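Local structure of Mn transporter subunit (Synechocystis sp. PCC 6803, 3UJP) at residues P241-E246 and A263-N268; T230-V235 and K255-A260. The protein probably binds manganese in the periplasm and hands it to a membrane ABC transporter, as the solute-binding subunit of a manganese uptake system. All coordinates share one frame; numbering follows the deposited sequence.

Contact 1 of 2, residues P241-E246 and A263-N268; sequences PTIFCE and ARFGGN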
loop_
_atom_site.group_PDB
_atom_site.type_symbol
_atom_site.label_atom_id
_atom_site.label_comp_id
_atom_site.label_asym_id
_atom_site.label_seq_id
_atom_site.Cartn_x
_atom_site.Cartn_y
_atom_site.Cartn_z
ATOM N N PRO A 241 32.143 -9.001 29.327
ATOM C CA PRO A 241 32.219 -7.534 29.289
ATOM C C PRO A 241 30.880 -6.796 29.014
ATOM O O PRO A 241 30.623 -5.778 29.675
ATOM C CB PRO A 241 33.281 -7.266 28.208
ATOM C CG PRO A 241 33.303 -8.488 27.359
ATOM C CD PRO A 241 32.930 -9.635 28.251
ATOM N N THR A 242 30.050 -7.293 28.091
ATOM C CA THR A 242 28.771 -6.635 27.781
ATOM C C THR A 242 27.525 -7.548 27.841
ATOM O O THR A 242 27.521 -8.689 27.336
ATOM C CB THR A 242 28.806 -5.929 26.418
ATOM O OG1 THR A 242 29.950 -5.063 26.337
ATOM C CG2 THR A 242 27.551 -5.114 26.243
ATOM N N ILE A 243 26.462 -7.023 28.451
ATOM C CA ILE A 243 25.211 -7.769 28.612
ATOM C C ILE A 243 24.011 -7.043 28.002
ATOM O O ILE A 243 23.891 -5.820 28.125
ATOM C CB ILE A 243 24.947 -8.049 30.094
ATOM C CG1 ILE A 243 24.610 -6.754 30.825
ATOM C CG2 ILE A 243 26.164 -8.710 30.742
ATOM C CD1 ILE A 243 24.434 -6.949 32.340
ATOM N N PHE A 244 23.119 -7.804 27.364
ATOM C CA PHE A 244 22.048 -7.225 26.557
ATOM C C PHE A 244 20.663 -7.633 26.951
ATOM O O PHE A 244 20.457 -8.709 27.494
ATOM C CB PHE A 244 22.220 -7.625 25.101
ATOM C CG PHE A 244 23.555 -7.316 24.573
ATOM C CD1 PHE A 244 24.449 -8.330 24.305
ATOM C CD2 PHE A 244 23.943 -6.007 24.392
ATOM C CE1 PHE A 244 25.703 -8.046 23.831
ATOM C CE2 PHE A 244 25.189 -5.712 23.922
ATOM C CZ PHE A 244 26.073 -6.736 23.637
ATOM N N CYS A 245 19.710 -6.766 26.613
ATOM C CA CYS A 245 18.283 -7.048 26.739
ATOM C C CYS A 245 17.672 -7.085 25.348
ATOM O O CYS A 245 18.392 -7.040 24.344
ATOM C CB CYS A 245 17.590 -5.964 27.564
ATOM S SG CYS A 245 16.326 -6.582 28.667
ATOM N N GLU A 246 16.345 -7.172 25.287
ATOM C CA GLU A 246 15.649 -7.058 24.015
ATOM C C GLU A 246 14.603 -5.988 24.117
ATOM O O GLU A 246 14.204 -5.588 25.219
ATOM C CB GLU A 246 15.002 -8.375 23.585
ATOM C CG GLU A 246 15.984 -9.497 23.368
ATOM C CD GLU A 246 16.475 -10.051 24.666
ATOM O OE1 GLU A 246 15.633 -10.346 25.529
ATOM O OE2 GLU A 246 17.697 -10.172 24.835
ATOM N N ALA A 263 29.639 -5.242 34.483
ATOM C CA ALA A 263 29.550 -5.399 33.037
ATOM C C ALA A 263 28.940 -4.144 32.391
ATOM O O ALA A 263 28.219 -3.385 33.042
ATOM C CB ALA A 263 28.759 -6.638 32.686
ATOM N N ARG A 264 29.255 -3.903 31.122
ATOM C CA ARG A 264 28.694 -2.767 30.404
ATOM C C ARG A 264 27.319 -3.197 29.898
ATOM O O ARG A 264 27.167 -4.287 29.347
ATOM C CB ARG A 264 29.621 -2.359 29.240
ATOM C CG ARG A 264 29.602 -0.862 28.844
ATOM C CD ARG A 264 28.246 -0.436 28.267
ATOM N NE ARG A 264 28.301 0.158 26.923
ATOM C CZ ARG A 264 28.677 -0.480 25.813
ATOM N NH1 ARG A 264 28.669 0.154 24.648
ATOM N NH2 ARG A 264 29.078 -1.749 25.860
ATOM N N PHE A 265 26.303 -2.373 30.103
ATOM C CA PHE A 265 25.005 -2.713 29.537
ATOM C C PHE A 265 24.953 -2.252 28.086
ATOM O O PHE A 265 24.769 -1.062 27.794
ATOM C CB PHE A 265 23.845 -2.128 30.365
ATOM C CG PHE A 265 22.456 -2.512 29.859
ATOM C CD1 PHE A 265 22.026 -3.831 29.886
ATOM C CD2 PHE A 265 21.575 -1.547 29.381
ATOM C CE1 PHE A 265 20.763 -4.171 29.429
ATOM C CE2 PHE A 265 20.312 -1.892 28.926
ATOM C CZ PHE A 265 19.907 -3.199 28.951
ATOM N N GLY A 266 25.159 -3.195 27.172
ATOM C CA GLY A 266 24.881 -2.940 25.775
ATOM C C GLY A 266 23.401 -2.642 25.755
ATOM O O GLY A 266 22.693 -2.927 26.721
ATOM N N GLY A 267 22.907 -2.057 24.681
ATOM C CA GLY A 267 21.500 -1.692 24.679
ATOM C C GLY A 267 20.538 -2.865 24.534
ATOM O O GLY A 267 20.578 -3.829 25.308
ATOM N N ASN A 268 19.675 -2.772 23.528
ATOM C CA ASN A 268 18.708 -3.807 23.250
ATOM C C ASN A 268 19.086 -4.544 21.979
ATOM O O ASN A 268 19.536 -3.925 21.021
ATOM C CB ASN A 268 17.323 -3.189 23.081
ATOM C CG ASN A 268 16.634 -2.912 24.402
ATOM O OD1 ASN A 268 17.072 -3.368 25.461
ATOM N ND2 ASN A 268 15.525 -2.169 24.341
#
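R264 O receives the backbone N-H of I243, with N and O 3.0 Å apart. T242 CA adds a CA-H...O contact to R264 O at 3.2 Å, and G266 N, in the same strand, sends it a weak bond. The N of R264, facing the same strand as its O, donates to P241 O over 2.7 Å. One residue thus bonds to the neighbours before and after T242, the ladder of a parallel pair. Between I243 and C245 the register slips by one, a beta bulge, and beyond it C245 N reaches G267 O only weakly, at 3.3 Å.

T242 and R264 run side by side, with OG1 at the edge of the guanidinium, in its plane; the hydrogen bond of OG1 is to G298 O. I243, F265 and C245 line the other face. CG of F265 stands anti to its backbone N (chi1 -177°). The side chain crosses that of I243 at about a right angle, and its CD1 lies 4.0 Å from I243 CG1. Farther along the ring, F265 CZ meets C245 CB at 3.9 Å, that CB lying at the ring edge, near its plane. An alanine in place of F265 would probably leave I243 CG1 and C245 CB without this aromatic partner and open a gap beside the disulfide. I243 CG2 also packs on A263 CB, 3.8 Å away. Two sound backbone bonds therefore hold the start of the pair and a weaker one follows the bulge, where the disulfide ties strand 242-246 to C196, next to E246, whose OE1 bonds E197 N.

Contact 2 of 2, residues T230-V235 and K255-A260; sequences TVIEEV and KQVAQA
The crossover of the beta-alpha-beta unit, which leads from strand 242-246 through helix 252-256 to strand 264-269, packs here against helix 225-236, with V257 set against V231 and I232. No hydrogen bond spans the two segments; the contact is aliphatic and small, burying 204 Å² in all. V231 has CG1 anti to its backbone N (chi1 165°), which brings that methyl to 3.7 Å from V257 CG2, and the two valine side chains cross at about a right angle. The I232 and V257 side chains instead run antiparallel alongside each other, I232 CD1 lying 3.8 Å from V257 CB. V257 is therefore touched by side chains from two consecutive residues of the helix. The same I232 CD1 also approaches A260 CB, at 4.3 Å. Within the helix, T230 O accepts from both E233 N and E234 N.

Strand 242-246 lies against both segments, while I232 and V235 reach T261 in the loop that leads on to strand 264-269. V231 in turn packs on M214, just past strand 210-213.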
loop_
_atom_site.group_PDB
_atom_site.type_symbol
_atom_site.label_atom_id
_atom_site.label_comp_id
_atom_site.label_asym_id
_atom_site.label_seq_id
_atom_site.Cartn_x
_atom_site.Cartn_y
_atom_site.Cartn_z
ATOM N N THR A 230 21.240 -15.801 39.314
ATOM C CA THR A 230 21.961 -16.787 38.525
ATOM C C THR A 230 22.743 -16.101 37.428
ATOM O O THR A 230 23.874 -16.467 37.136
ATOM C CB THR A 230 21.007 -17.782 37.844
ATOM O OG1 THR A 230 20.358 -18.615 38.828
ATOM C CG2 THR A 230 21.776 -18.647 36.841
ATOM N N VAL A 231 22.134 -15.104 36.810
ATOM C CA VAL A 231 22.823 -14.355 35.778
ATOM C C VAL A 231 23.996 -13.548 36.361
ATOM O O VAL A 231 25.042 -13.410 35.729
ATOM C CB VAL A 231 21.861 -13.429 35.035
ATOM C CG1 VAL A 231 22.625 -12.394 34.226
ATOM C CG2 VAL A 231 20.934 -14.255 34.159
ATOM N N ILE A 232 23.829 -13.012 37.562
ATOM C CA ILE A 232 24.906 -12.246 38.178
ATOM C C ILE A 232 26.119 -13.148 38.467
ATOM O O ILE A 232 27.254 -12.677 38.506
ATOM C CB ILE A 232 24.398 -11.464 39.426
ATOM C CG1 ILE A 232 23.844 -10.113 38.978
ATOM C CG2 ILE A 232 25.496 -11.247 40.430
ATOM C CD1 ILE A 232 23.173 -9.306 40.059
ATOM N N GLU A 233 25.887 -14.450 38.629
ATOM C CA GLU A 233 26.986 -15.356 38.936
ATOM C C GLU A 233 27.634 -15.917 37.681
ATOM O O GLU A 233 28.850 -16.019 37.629
ATOM C CB GLU A 233 26.563 -16.464 39.904
ATOM C CG GLU A 233 25.860 -17.672 39.292
ATOM C CD GLU A 233 25.032 -18.440 40.334
ATOM O OE1 GLU A 233 24.774 -17.865 41.423
ATOM O OE2 GLU A 233 24.640 -19.607 40.068
ATOM N N GLU A 234 26.851 -16.238 36.676
ATOM C CA GLU A 234 27.421 -16.732 35.446
ATOM C C GLU A 234 28.284 -15.671 34.814
ATOM O O GLU A 234 29.250 -15.972 34.142
ATOM C CB GLU A 234 26.361 -17.244 34.493
ATOM C CG GLU A 234 25.976 -18.674 34.749
ATOM C CD GLU A 234 27.106 -19.636 34.513
ATOM O OE1 GLU A 234 27.396 -20.472 35.389
ATOM O OE2 GLU A 234 27.701 -19.571 33.437
ATOM N N VAL A 235 27.935 -14.414 34.991
ATOM C CA VAL A 235 28.768 -13.393 34.394
ATOM C C VAL A 235 30.161 -13.310 34.981
ATOM O O VAL A 235 31.156 -13.379 34.283
ATOM C CB VAL A 235 28.186 -12.033 34.678
ATOM C CG1 VAL A 235 29.218 -11.206 35.383
ATOM C CG2 VAL A 235 27.759 -11.361 33.425
ATOM N N LYS A 255 19.730 -4.465 33.739
ATOM C CA LYS A 255 20.340 -3.327 34.407
ATOM C C LYS A 255 20.804 -3.671 35.849
ATOM O O LYS A 255 21.917 -3.305 36.243
ATOM C CB LYS A 255 19.391 -2.118 34.373
ATOM C CG LYS A 255 19.423 -1.386 33.034
ATOM C CD LYS A 255 18.492 -0.191 33.007
ATOM C CE LYS A 255 18.644 0.587 31.705
ATOM N NZ LYS A 255 17.560 1.614 31.537
ATOM N N GLN A 256 19.971 -4.380 36.619
ATOM C CA GLN A 256 20.348 -4.850 37.964
ATOM C C GLN A 256 21.697 -5.582 37.958
ATOM O O GLN A 256 22.641 -5.186 38.638
ATOM C CB GLN A 256 19.280 -5.795 38.547
ATOM C CG GLN A 256 17.956 -5.160 39.003
ATOM C CD GLN A 256 17.033 -6.163 39.716
ATOM O OE1 GLN A 256 17.500 -7.050 40.438
ATOM N NE2 GLN A 256 15.721 -6.025 39.501
ATOM N N VAL A 257 21.767 -6.665 37.194
ATOM C CA VAL A 257 22.985 -7.461 37.094
ATOM C C VAL A 257 24.152 -6.667 36.476
ATOM O O VAL A 257 25.270 -7.171 36.347
ATOM C CB VAL A 257 22.728 -8.794 36.313
ATOM C CG1 VAL A 257 21.272 -8.893 35.894
ATOM C CG2 VAL A 257 23.666 -8.918 35.109
ATOM N N ALA A 258 23.887 -5.413 36.118
ATOM C CA ALA A 258 24.891 -4.565 35.477
ATOM C C ALA A 258 25.564 -3.618 36.471
ATOM O O ALA A 258 26.801 -3.505 36.501
ATOM C CB ALA A 258 24.267 -3.781 34.326
ATOM N N GLN A 259 24.756 -2.939 37.278
ATOM C CA GLN A 259 25.271 -2.003 38.271
ATOM C C GLN A 259 25.742 -2.735 39.522
ATOM O O GLN A 259 26.033 -2.113 40.544
ATOM C CB GLN A 259 24.205 -0.968 38.635
ATOM C CG GLN A 259 24.143 0.220 37.688
ATOM C CD GLN A 259 23.077 0.060 36.620
ATOM O OE1 GLN A 259 23.357 0.177 35.426
ATOM N NE2 GLN A 259 21.848 -0.207 37.045
ATOM N N ALA A 260 25.814 -4.059 39.437
ATOM C CA ALA A 260 26.250 -4.878 40.560
ATOM C C ALA A 260 27.300 -5.894 40.126
ATOM O O ALA A 260 27.964 -6.511 40.960
ATOM C CB ALA A 260 25.061 -5.578 41.200
#

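In the fold
Contacts 1 and 2 have centres about 11 Å apart and meet mainly at I243. Its CD1 lies 3.5 Å from V257 CG2 and 3.7 Å from A258 CB, so the sheet face carrying I243 and F265 is covered by the crossover segment 255-260. V235 of helix 225-236 joins in, its CG2 4.1 Å from I243 CG2, and F265 CE2 touches K255 CE at 4.1 Å. At the far end of contact 1 the E246 side chain comes to about 7 Å from the manganese ion, bound by H66, H131, E197 and D272; E246 OE1 accepts a hydrogen bond from the backbone N of E197, one of these ligands.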